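Local coordinates for putative GAF sensor protein (Burkholderia vietnamiensis, PDB 5HL6) that probably reduces free L-methionine-(R)-S-oxide to methionine, as a GAF-domain member of the free methionine sulfoxide reductase family, at residues A18-Q30 with R149-L161. Numbering follows the deposited sequence.
Sequences ASKAELYATLAEQ and RFDDEDRSGMEAL
Tyr-24 and Gly-157 face each other across two nearly parallel helices, 20-30 and 152-161, whose axes run 9.5 Å apart at an angle of 11°. The CA atoms of Tyr-24 and Gly-157 are 5.3 Å apart, with Lys-20 level with Glu-153 one turn earlier and Ala-28 with Leu-161 one turn later. Tyr-24 is the knob, seated among Asp-154, Gly-157, Met-158 and Leu-161. One face of its ring lies on Gly-157, whose CA makes a CH-pi contact 3.6 Å from the ring centroid. Leu-161 CD1 lies in plane at the ring edge, and Met-158 SD makes an edge-on Met-aromatic contact. Leu-161 CD1 also packs against Leu-27 CD2 (3.8 Å), and both leucines reach helix 41-55.

Tyr-24 OH donates to the anti lone pair of Asp-154 OD1 (2.6 Å), the carboxylate standing 73° from the ring plane. With CG beside its backbone N (chi1 -76°) and the chain extended beyond, Lys-20 passes Glu-153 CB and brings NZ to two aspartates. NZ meets Asp-151 OD2 from above the carboxylate plane at 2.8 Å and lies even closer to Asp-154 OD2, a salt bridge whose modelled length is too short to be trusted in detail. A water links NZ to Arg-149 O. Asp-151 and Asp-154 form a capping box: Asp-154 N donates to Asp-151 OD1 (3.1 Å), and Asp-151 N to Asp-154 OD2. Arg-149, which bonds to Asp-57 O, probably adds positive potential nearby.

The buried Asp-154 carboxylate thus serves both helix start and interface, and its partners probably stabilise the charged form, tying the N-terminal helix of this GAF domain to the C-terminal one.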
ATOM      1  N   ALA B  18       2.318  -2.417  27.612  1.00 58.68           N
ATOM      2  CA  ALA B  18       1.731  -1.089  27.616  1.00 55.58           C
ATOM      3  C   ALA B  18       0.224  -1.149  27.405  1.00 54.50           C
ATOM      4  O   ALA B  18      -0.312  -2.089  26.807  1.00 49.34           O
ATOM      5  CB  ALA B  18       2.363  -0.227  26.526  1.00 59.59           C
ATOM      6  N   SER B  19      -0.459  -0.124  27.902  1.00 58.86           N
ATOM      7  CA  SER B  19      -1.886   0.019  27.690  1.00 58.00           C
ATOM      8  C   SER B  19      -2.159   0.495  26.267  1.00 64.19           C
ATOM      9  O   SER B  19      -1.247   0.870  25.520  1.00 61.04           O
ATOM     10  CB  SER B  19      -2.475   0.999  28.701  1.00 59.26           C
ATOM     11  OG  SER B  19      -1.837   2.258  28.594  1.00 63.59           O
ATOM     12  N   LYS B  20      -3.442   0.482  25.891  1.00 46.14           N
ATOM     13  CA  LYS B  20      -3.815   0.963  24.564  1.00 47.92           C
ATOM     14  C   LYS B  20      -3.386   2.411  24.366  1.00 46.15           C
ATOM     15  O   LYS B  20      -2.901   2.784  23.290  1.00 42.69           O
ATOM     16  CB  LYS B  20      -5.321   0.818  24.349  1.00 49.85           C
ATOM     17  CG  LYS B  20      -5.771  -0.598  24.073  1.00 57.11           C
ATOM     18  CD  LYS B  20      -7.164  -0.634  23.465  1.00 56.38           C
ATOM     19  CE  LYS B  20      -7.559  -2.058  23.110  1.00 55.58           C
ATOM     20  NZ  LYS B  20      -8.841  -2.113  22.362  1.00 56.07           N
ATOM     21  N   ALA B  21      -3.547   3.240  25.400  1.00 41.65           N
ATOM     22  CA  ALA B  21      -3.204   4.652  25.280  1.00 45.93           C
ATOM     23  C   ALA B  21      -1.714   4.835  25.013  1.00 45.49           C
ATOM     24  O   ALA B  21      -1.320   5.615  24.138  1.00 49.71           O
ATOM     25  CB  ALA B  21      -3.625   5.399  26.547  1.00 49.60           C
ATOM     26  N   GLU B  22      -0.871   4.111  25.753  1.00 41.40           N
ATOM     27  CA  GLU B  22       0.571   4.237  25.564  1.00 43.04           C
ATOM     28  C   GLU B  22       1.000   3.706  24.204  1.00 42.93           C
ATOM     29  O   GLU B  22       1.833   4.323  23.526  1.00 36.58           O
ATOM     30  CB  GLU B  22       1.310   3.510  26.685  1.00 48.82           C
ATOM     31  CG  GLU B  22       1.176   4.181  28.040  1.00 51.29           C
ATOM     32  CD  GLU B  22       1.648   3.298  29.173  1.00 58.59           C
ATOM     33  OE1 GLU B  22       1.556   2.060  29.036  1.00 57.83           O
ATOM     34  OE2 GLU B  22       2.117   3.840  30.196  1.00 62.50           O
ATOM     35  N   LEU B  23       0.434   2.570  23.780  1.00 40.94           N
ATOM     36  CA  LEU B  23       0.804   2.001  22.488  1.00 39.34           C
ATOM     37  C   LEU B  23       0.427   2.931  21.342  1.00 33.67           C
ATOM     38  O   LEU B  23       1.219   3.135  20.415  1.00 35.36           O
ATOM     39  CB  LEU B  23       0.148   0.628  22.310  1.00 42.03           C
ATOM     40  N   TYR B  24      -0.778   3.510  21.385  1.00 27.93           N
ATOM     41  CA  TYR B  24      -1.174   4.452  20.342  1.00 30.63           C
ATOM     42  C   TYR B  24      -0.329   5.720  20.375  1.00 32.71           C
ATOM     43  O   TYR B  24      -0.061   6.313  19.323  1.00 29.19           O
ATOM     44  CB  TYR B  24      -2.659   4.806  20.471  1.00 28.84           C
ATOM     45  CG  TYR B  24      -3.583   3.820  19.784  1.00 30.50           C
ATOM     46  CD1 TYR B  24      -3.688   3.786  18.396  1.00 27.62           C
ATOM     47  CD2 TYR B  24      -4.364   2.935  20.524  1.00 35.58           C
ATOM     48  CE1 TYR B  24      -4.533   2.887  17.765  1.00 30.54           C
ATOM     49  CE2 TYR B  24      -5.210   2.028  19.901  1.00 36.76           C
ATOM     50  CZ  TYR B  24      -5.291   2.008  18.524  1.00 34.49           C
ATOM     51  OH  TYR B  24      -6.139   1.108  17.906  1.00 31.34           O
ATOM     52  N   ALA B  25       0.093   6.154  21.562  1.00 31.46           N
ATOM     53  CA  ALA B  25       0.975   7.314  21.644  1.00 33.57           C
ATOM     54  C   ALA B  25       2.332   7.014  21.020  1.00 35.62           C
ATOM     55  O   ALA B  25       2.878   7.840  20.281  1.00 36.45           O
ATOM     56  CB  ALA B  25       1.128   7.752  23.102  1.00 33.84           C
ATOM     57  N   THR B  26       2.893   5.837  21.307  1.00 34.56           N
ATOM     58  CA  THR B  26       4.155   5.447  20.686  1.00 33.97           C
ATOM     59  C   THR B  26       4.019   5.358  19.170  1.00 30.27           C
ATOM     60  O   THR B  26       4.896   5.820  18.428  1.00 26.96           O
ATOM     61  CB  THR B  26       4.624   4.113  21.270  1.00 34.79           C
ATOM     62  OG1 THR B  26       4.986   4.299  22.644  1.00 40.11           O
ATOM     63  CG2 THR B  26       5.819   3.561  20.496  1.00 33.38           C
ATOM     64  N   LEU B  27       2.914   4.776  18.694  1.00 29.73           N
ATOM     65  CA  LEU B  27       2.697   4.633  17.258  1.00 27.88           C
ATOM     66  C   LEU B  27       2.512   5.988  16.579  1.00 31.42           C
ATOM     67  O   LEU B  27       2.963   6.177  15.442  1.00 30.77           O
ATOM     68  CB  LEU B  27       1.492   3.716  17.018  1.00 25.48           C
ATOM     69  CG  LEU B  27       1.239   3.189  15.606  1.00 33.07           C
ATOM     70  CD1 LEU B  27       2.503   2.580  15.020  1.00 27.91           C
ATOM     71  CD2 LEU B  27       0.112   2.160  15.614  1.00 31.12           C
ATOM     72  N   ALA B  28       1.896   6.951  17.276  1.00 27.00           N
ATOM     73  CA  ALA B  28       1.732   8.293  16.724  1.00 28.35           C
ATOM     74  C   ALA B  28       3.076   8.977  16.517  1.00 28.78           C
ATOM     75  O   ALA B  28       3.279   9.686  15.522  1.00 27.60           O
ATOM     76  CB  ALA B  28       0.845   9.132  17.646  1.00 26.56           C
ATOM     77  N   GLU B  29       4.003   8.793  17.456  1.00 31.62           N
ATOM     78  CA  GLU B  29       5.329   9.381  17.285  1.00 32.57           C
ATOM     79  C   GLU B  29       6.076   8.711  16.143  1.00 30.71           C
ATOM     80  O   GLU B  29       6.772   9.380  15.371  1.00 30.85           O
ATOM     81  CB  GLU B  29       6.127   9.287  18.585  1.00 38.56           C
ATOM     82  CG  GLU B  29       7.582   9.716  18.440  1.00 47.54           C
ATOM     83  CD  GLU B  29       7.745  11.150  17.928  1.00 59.68           C
ATOM     84  OE1 GLU B  29       7.061  12.058  18.450  1.00 62.83           O
ATOM     85  OE2 GLU B  29       8.562  11.367  17.002  1.00 58.70           O
ATOM     86  N   GLN B  30       5.940   7.387  16.014  1.00 32.72           N
ATOM     87  CA  GLN B  30       6.523   6.696  14.869  1.00 33.94           C
ATOM     88  C   GLN B  30       5.931   7.212  13.568  1.00 31.77           C
ATOM     89  O   GLN B  30       6.660   7.475  12.601  1.00 27.89           O
ATOM     90  CB  GLN B  30       6.297   5.192  14.979  1.00 36.09           C
ATOM     91  CG  GLN B  30       7.035   4.506  16.088  1.00 41.78           C
ATOM     92  CD  GLN B  30       6.712   3.037  16.118  1.00 51.43           C
ATOM     93  OE1 GLN B  30       5.648   2.635  16.591  1.00 58.14           O
ATOM     94  NE2 GLN B  30       7.614   2.220  15.587  1.00 57.37           N
ATOM     95  N   ARG B 149     -13.082  -6.102  18.055  1.00 40.67           N
ATOM     96  CA  ARG B 149     -11.659  -5.839  18.244  1.00 43.38           C
ATOM     97  C   ARG B 149     -11.395  -4.393  18.661  1.00 42.59           C
ATOM     98  O   ARG B 149     -10.406  -4.124  19.354  1.00 45.61           O
ATOM     99  CB  ARG B 149     -10.900  -6.182  16.960  1.00 42.52           C
ATOM    100  CG  ARG B 149      -9.524  -5.529  16.787  1.00 47.49           C
ATOM    101  CD  ARG B 149      -8.458  -6.212  17.620  1.00 46.63           C
ATOM    102  NE  ARG B 149      -7.118  -5.685  17.350  1.00 40.54           N
ATOM    103  CZ  ARG B 149      -6.610  -4.599  17.924  1.00 42.87           C
ATOM    104  NH1 ARG B 149      -7.335  -3.905  18.794  1.00 43.48           N
ATOM    105  NH2 ARG B 149      -5.376  -4.204  17.630  1.00 40.18           N
ATOM    106  N   PHE B 150     -12.265  -3.459  18.276  1.00 39.79           N
ATOM    107  CA  PHE B 150     -12.051  -2.035  18.505  1.00 36.57           C
ATOM    108  C   PHE B 150     -13.042  -1.503  19.534  1.00 41.24           C
ATOM    109  O   PHE B 150     -14.260  -1.653  19.372  1.00 41.14           O
ATOM    110  CB  PHE B 150     -12.173  -1.247  17.196  1.00 34.33           C
ATOM    111  CG  PHE B 150     -11.321  -1.791  16.081  1.00 36.65           C
ATOM    112  CD1 PHE B 150      -9.945  -1.636  16.107  1.00 33.59           C
ATOM    113  CD2 PHE B 150     -11.897  -2.462  15.010  1.00 30.07           C
ATOM    114  CE1 PHE B 150      -9.157  -2.142  15.085  1.00 36.55           C
ATOM    115  CE2 PHE B 150     -11.115  -2.974  13.987  1.00 30.56           C
ATOM    116  CZ  PHE B 150      -9.746  -2.812  14.025  1.00 35.50           C
ATOM    117  N   ASP B 151     -12.518  -0.873  20.585  1.00 36.22           N
ATOM    118  CA  ASP B 151     -13.314  -0.207  21.600  1.00 37.05           C
ATOM    119  C   ASP B 151     -13.055   1.295  21.537  1.00 43.25           C
ATOM    120  O   ASP B 151     -12.383   1.796  20.626  1.00 38.75           O
ATOM    121  CB  ASP B 151     -13.014  -0.788  22.988  1.00 46.49           C
ATOM    122  CG  ASP B 151     -11.538  -0.701  23.367  1.00 51.39           C
ATOM    123  OD1 ASP B 151     -10.861   0.283  22.994  1.00 48.46           O
ATOM    124  OD2 ASP B 151     -11.054  -1.622  24.059  1.00 52.45           O
ATOM    125  N   ASP B 152     -13.572   2.023  22.529  1.00 45.87           N
ATOM    126  CA  ASP B 152     -13.436   3.473  22.494  1.00 45.46           C
ATOM    127  C   ASP B 152     -11.988   3.929  22.636  1.00 41.99           C
ATOM    128  O   ASP B 152     -11.655   5.036  22.194  1.00 39.61           O
ATOM    129  CB  ASP B 152     -14.291   4.118  23.581  1.00 50.78           C
ATOM    130  CG  ASP B 152     -14.559   5.577  23.299  1.00 58.34           C
ATOM    131  OD1 ASP B 152     -15.020   5.882  22.175  1.00 55.59           O
ATOM    132  OD2 ASP B 152     -14.279   6.419  24.180  1.00 64.32           O
ATOM    133  N   GLU B 153     -11.123   3.108  23.242  1.00 43.80           N
ATOM    134  CA  GLU B 153      -9.701   3.435  23.279  1.00 42.52           C
ATOM    135  C   GLU B 153      -9.082   3.323  21.894  1.00 40.00           C
ATOM    136  O   GLU B 153      -8.237   4.143  21.519  1.00 36.69           O
ATOM    137  CB  GLU B 153      -8.970   2.521  24.262  1.00 47.02           C
ATOM    138  CG  GLU B 153      -9.169   2.866  25.723  1.00 55.30           C
ATOM    139  CD  GLU B 153      -8.329   1.992  26.632  1.00 68.51           C
ATOM    140  OE1 GLU B 153      -8.595   0.772  26.698  1.00 73.09           O
ATOM    141  OE2 GLU B 153      -7.389   2.521  27.266  1.00 73.92           O
ATOM    142  N   ASP B 154      -9.486   2.310  21.122  1.00 32.18           N
ATOM    143  CA  ASP B 154      -9.051   2.238  19.731  1.00 28.60           C
ATOM    144  C   ASP B 154      -9.623   3.396  18.929  1.00 35.27           C
ATOM    145  O   ASP B 154      -8.960   3.928  18.029  1.00 34.31           O
ATOM    146  CB  ASP B 154      -9.467   0.907  19.105  1.00 29.08           C
ATOM    147  CG  ASP B 154      -8.753  -0.271  19.716  1.00 35.75           C
ATOM    148  OD1 ASP B 154      -7.513  -0.337  19.577  1.00 35.17           O
ATOM    149  OD2 ASP B 154      -9.432  -1.133  20.328  1.00 38.47           O
ATOM    150  N   ARG B 155     -10.862   3.790  19.230  1.00 34.42           N
ATOM    151  CA  ARG B 155     -11.458   4.944  18.566  1.00 30.05           C
ATOM    152  C   ARG B 155     -10.608   6.191  18.785  1.00 28.42           C
ATOM    153  O   ARG B 155     -10.247   6.886  17.827  1.00 30.96           O
ATOM    154  CB  ARG B 155     -12.885   5.154  19.075  1.00 32.66           C
ATOM    155  CG  ARG B 155     -13.699   6.174  18.287  1.00 43.42           C
ATOM    156  CD  ARG B 155     -13.522   7.587  18.822  1.00 45.71           C
ATOM    157  NE  ARG B 155     -13.761   7.666  20.262  1.00 55.39           N
ATOM    158  CZ  ARG B 155     -13.411   8.700  21.022  1.00 50.64           C
ATOM    159  NH1 ARG B 155     -13.668   8.683  22.324  1.00 55.94           N
ATOM    160  NH2 ARG B 155     -12.802   9.751  20.483  1.00 39.80           N
ATOM    161  N   SER B 156     -10.269   6.481  20.044  1.00 31.95           N
ATOM    162  CA  SER B 156      -9.426   7.633  20.351  1.00 30.49           C
ATOM    163  C   SER B 156      -8.041   7.482  19.741  1.00 35.92           C
ATOM    164  O   SER B 156      -7.464   8.456  19.237  1.00 30.71           O
ATOM    165  CB  SER B 156      -9.313   7.809  21.862  1.00 33.07           C
ATOM    166  OG  SER B 156     -10.574   8.102  22.428  1.00 55.48           O
ATOM    167  N   GLY B 157      -7.485   6.271  19.792  1.00 32.30           N
ATOM    168  CA  GLY B 157      -6.148   6.058  19.262  1.00 29.37           C
ATOM    169  C   GLY B 157      -6.086   6.217  17.755  1.00 28.74           C
ATOM    170  O   GLY B 157      -5.186   6.880  17.226  1.00 30.50           O
ATOM    171  N   MET B 158      -7.033   5.601  17.038  1.00 25.38           N
ATOM    172  CA  MET B 158      -7.061   5.752  15.586  1.00 27.00           C
ATOM    173  C   MET B 158      -7.254   7.210  15.182  1.00 33.24           C
ATOM    174  O   MET B 158      -6.636   7.680  14.219  1.00 32.18           O
ATOM    175  CB  MET B 158      -8.155   4.876  14.980  1.00 27.07           C
ATOM    176  CG  MET B 158      -7.833   3.387  14.983  1.00 27.14           C
ATOM    177  SD  MET B 158      -6.355   2.932  14.050  1.00 25.87           S
ATOM    178  CE  MET B 158      -6.375   1.172  14.340  1.00 24.11           C
ATOM    179  N   GLU B 159      -8.106   7.945  15.903  1.00 30.24           N
ATOM    180  CA  GLU B 159      -8.300   9.352  15.569  1.00 24.32           C
ATOM    181  C   GLU B 159      -7.014  10.144  15.769  1.00 25.33           C
ATOM    182  O   GLU B 159      -6.701  11.038  14.978  1.00 26.86           O
ATOM    183  CB  GLU B 159      -9.450   9.939  16.393  1.00 24.96           C
ATOM    184  CG  GLU B 159     -10.806   9.414  15.920  1.00 25.19           C
ATOM    185  CD  GLU B 159     -11.964   9.854  16.792  1.00 35.52           C
ATOM    186  OE1 GLU B 159     -11.722  10.352  17.912  1.00 38.68           O
ATOM    187  OE2 GLU B 159     -13.122   9.681  16.350  1.00 32.70           O
ATOM    188  N   ALA B 160      -6.243   9.810  16.805  1.00 25.59           N
ATOM    189  CA  ALA B 160      -4.979  10.503  17.015  1.00 30.35           C
ATOM    190  C   ALA B 160      -3.978  10.148  15.922  1.00 29.26           C
ATOM    191  O   ALA B 160      -3.211  11.009  15.481  1.00 28.30           O
ATOM    192  CB  ALA B 160      -4.416  10.182  18.399  1.00 29.47           C
ATOM    193  N   LEU B 161      -3.975   8.892  15.461  1.00 26.69           N
ATOM    194  CA  LEU B 161      -3.095   8.534  14.348  1.00 28.92           C
ATOM    195  C   LEU B 161      -3.471   9.310  13.095  1.00 28.34           C
ATOM    196  O   LEU B 161      -2.597   9.817  12.384  1.00 24.34           O
ATOM    197  CB  LEU B 161      -3.145   7.025  14.072  1.00 23.68           C
ATOM    198  CG  LEU B 161      -2.586   6.093  15.144  1.00 25.63           C
ATOM    199  CD1 LEU B 161      -2.656   4.653  14.695  1.00 27.16           C
ATOM    200  CD2 LEU B 161      -1.140   6.491  15.488  1.00 29.35           C
TER
HETATM  201  O   HOH W   1      -8.714  -4.943  21.681  1.00 58.06           O